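Local coordinates for protein probable amidase (Thermus thermophilus, PDB 2DC0) that is probably an amidase, a two-subunit alpha/beta protein of the amidase family built round a mixed beta-sheet flanked by helices, at residues A[197-201]-A[202-206]. Numbering follows the deposited sequence.
Sequences LPLSR and STDHA
Asp204 carries its CG beside its own backbone N and anti to its carbonyl carbon (chi1 -70°), which turns the carboxylate back onto the amides of Leu199 and Ser200. Ser200 has OG swung anti to its backbone N, and this brings the hydroxyl up to Thr203. The two carboxylate oxygens divide the work. Asp204 OD2 offers its syn lone pair to Leu199 N, 2.7 Å away and almost perfectly straight at 176°. Asp204 OD1 takes the neighbouring amide, Ser200 N, at 2.9 Å, but this donor comes in from above the carboxylate plane, 37° out of it. Thr168 also bonds OD1 through its hydroxyl, and a water held by Leu197 O adds a weak bond to OD2, so both oxygens of this buried acid have polar partners. With consecutive amides gripping it, the group should have little freedom to rotate, and the N-H donors probably help it stay ionised. In the backbone, Thr203 N donates to Ser200 O at 3.0 Å and Asp204 N donates to the same oxygen; its place is less sure, so both bonds should be taken with caution. On the flank of the turn, Thr203 OG1 donates to Ser200 OG across 3.1 Å, while Ser200 OG is also hydrogen-bonded to Glu292 OE1 of helix 281-296. Glu292 bonds Ser202 OG as well, fastening the turn to that helix, and Arg201 reaches out to a salt bridge with Asp329 of the second subunit. Ser200-Thr203 is a type I beta turn in the buried loop between the antiparallel strands 182-185 and 206-210 of the amidase-family sheet, with the Asp204 carboxylate accepting from the amides just before and at its start.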
ATOM      1  N   LEU A 197      10.944  19.937  -4.857  1.00 19.89           N
ATOM      2  CA  LEU A 197       9.785  20.540  -4.216  1.00 20.31           C
ATOM      3  C   LEU A 197       8.674  19.500  -4.179  1.00 20.68           C
ATOM      4  O   LEU A 197       8.251  19.000  -5.214  1.00 20.95           O
ATOM      5  CB  LEU A 197       9.299  21.755  -5.002  1.00 19.63           C
ATOM      6  CG  LEU A 197       7.993  22.348  -4.479  1.00 17.87           C
ATOM      7  CD1 LEU A 197       8.230  23.004  -3.115  1.00 19.08           C
ATOM      8  CD2 LEU A 197       7.465  23.370  -5.466  1.00 18.50           C
ATOM      9  N   PRO A 198       8.191  19.155  -2.983  1.00 21.03           N
ATOM     10  CA  PRO A 198       7.119  18.159  -2.918  1.00 19.28           C
ATOM     11  C   PRO A 198       5.712  18.742  -3.090  1.00 20.00           C
ATOM     12  O   PRO A 198       5.499  19.951  -2.961  1.00 17.21           O
ATOM     13  CB  PRO A 198       7.323  17.531  -1.540  1.00 22.27           C
ATOM     14  CG  PRO A 198       7.832  18.686  -0.717  1.00 21.93           C
ATOM     15  CD  PRO A 198       8.787  19.402  -1.656  1.00 21.00           C
ATOM     16  N   LEU A 199       4.759  17.879  -3.429  1.00 18.06           N
ATOM     17  CA  LEU A 199       3.367  18.293  -3.547  1.00 19.63           C
ATOM     18  C   LEU A 199       2.704  17.448  -2.464  1.00 19.60           C
ATOM     19  O   LEU A 199       2.226  17.960  -1.456  1.00 19.84           O
ATOM     20  CB  LEU A 199       2.789  17.944  -4.918  1.00 18.39           C
ATOM     21  CG  LEU A 199       1.301  18.276  -5.111  1.00 18.35           C
ATOM     22  CD1 LEU A 199       1.052  19.769  -4.928  1.00 18.16           C
ATOM     23  CD2 LEU A 199       0.868  17.836  -6.509  1.00 19.82           C
ATOM     24  N   SER A 200       2.705  16.140  -2.690  1.00 18.66           N
ATOM     25  CA  SER A 200       2.169  15.173  -1.746  1.00 19.07           C
ATOM     26  C   SER A 200       3.294  14.161  -1.553  1.00 21.01           C
ATOM     27  O   SER A 200       3.510  13.306  -2.405  1.00 19.54           O
ATOM     28  CB  SER A 200       0.943  14.477  -2.331  1.00 20.36           C
ATOM     29  OG  SER A 200       0.556  13.381  -1.517  1.00 22.82           O
ATOM     30  N   ARG A 201       4.017  14.266  -0.444  1.00 20.84           N
ATOM     31  CA  ARG A 201       5.126  13.359  -0.185  1.00 22.53           C
ATOM     32  C   ARG A 201       4.792  11.873  -0.254  1.00 21.78           C
ATOM     33  O   ARG A 201       5.632  11.082  -0.670  1.00 22.01           O
ATOM     34  CB  ARG A 201       5.755  13.668   1.175  1.00 22.91           C
ATOM     35  CG  ARG A 201       6.505  14.995   1.246  1.00 28.43           C
ATOM     36  CD  ARG A 201       6.887  15.301   2.686  1.00 33.47           C
ATOM     37  NE  ARG A 201       7.701  14.236   3.265  1.00 40.12           N
ATOM     38  CZ  ARG A 201       7.790  13.987   4.569  1.00 42.40           C
ATOM     39  NH1 ARG A 201       7.111  14.730   5.438  1.00 43.77           N
ATOM     40  NH2 ARG A 201       8.557  12.996   5.004  1.00 43.18           N
ATOM     41  N   SER A 202       3.584  11.481   0.147  1.00 21.58           N
ATOM     42  CA  SER A 202       3.226  10.063   0.126  1.00 21.26           C
ATOM     43  C   SER A 202       2.585   9.625  -1.187  1.00 21.99           C
ATOM     44  O   SER A 202       2.165   8.475  -1.326  1.00 21.46           O
ATOM     45  CB  SER A 202       2.285   9.726   1.293  1.00 19.80           C
ATOM     46  OG  SER A 202       1.010  10.315   1.122  1.00 20.28           O
ATOM     47  N   THR A 203       2.526  10.533  -2.155  1.00 20.42           N
ATOM     48  CA  THR A 203       1.926  10.212  -3.439  1.00 20.94           C
ATOM     49  C   THR A 203       2.753  10.680  -4.636  1.00 19.95           C
ATOM     50  O   THR A 203       2.509  10.240  -5.768  1.00 19.02           O
ATOM     51  CB  THR A 203       0.509  10.813  -3.533  1.00 23.30           C
ATOM     52  OG1 THR A 203      -0.228  10.466  -2.353  1.00 26.41           O
ATOM     53  CG2 THR A 203      -0.218  10.267  -4.743  1.00 24.72           C
ATOM     54  N   ASP A 204       3.725  11.568  -4.398  1.00 16.49           N
ATOM     55  CA  ASP A 204       4.583  12.080  -5.484  1.00 16.42           C
ATOM     56  C   ASP A 204       5.464  10.970  -6.071  1.00 16.05           C
ATOM     57  O   ASP A 204       5.863  10.044  -5.366  1.00 15.72           O
ATOM     58  CB  ASP A 204       5.546  13.175  -4.990  1.00 17.48           C
ATOM     59  CG  ASP A 204       4.861  14.479  -4.632  1.00 18.48           C
ATOM     60  OD1 ASP A 204       3.688  14.698  -5.009  1.00 17.54           O
ATOM     61  OD2 ASP A 204       5.531  15.306  -3.969  1.00 20.29           O
ATOM     62  N   HIS A 205       5.783  11.098  -7.356  1.00 14.85           N
ATOM     63  CA  HIS A 205       6.645  10.155  -8.075  1.00 15.29           C
ATOM     64  C   HIS A 205       7.532  10.934  -9.051  1.00 16.09           C
ATOM     65  O   HIS A 205       7.070  11.885  -9.683  1.00 16.64           O
ATOM     66  CB  HIS A 205       5.843   9.176  -8.943  1.00 14.70           C
ATOM     67  CG  HIS A 205       5.024   8.180  -8.186  1.00 14.46           C
ATOM     68  ND1 HIS A 205       3.894   8.527  -7.479  1.00 15.83           N
ATOM     69  CD2 HIS A 205       5.118   6.833  -8.112  1.00 14.16           C
ATOM     70  CE1 HIS A 205       3.323   7.433  -7.005  1.00 16.86           C
ATOM     71  NE2 HIS A 205       4.046   6.391  -7.375  1.00 14.22           N
ATOM     72  N   ALA A 206       8.792  10.527  -9.181  1.00 15.41           N
ATOM     73  CA  ALA A 206       9.706  11.148 -10.136  1.00 16.23           C
ATOM     74  C   ALA A 206       9.795  10.163 -11.298  1.00 15.63           C
ATOM     75  O   ALA A 206       9.846   8.951 -11.082  1.00 15.40           O
ATOM     76  CB  ALA A 206      11.087  11.350  -9.514  1.00 16.72           C
TER
HETATM   77  O   HOH W   1       7.211  16.391  -5.994  1.00 19.04           O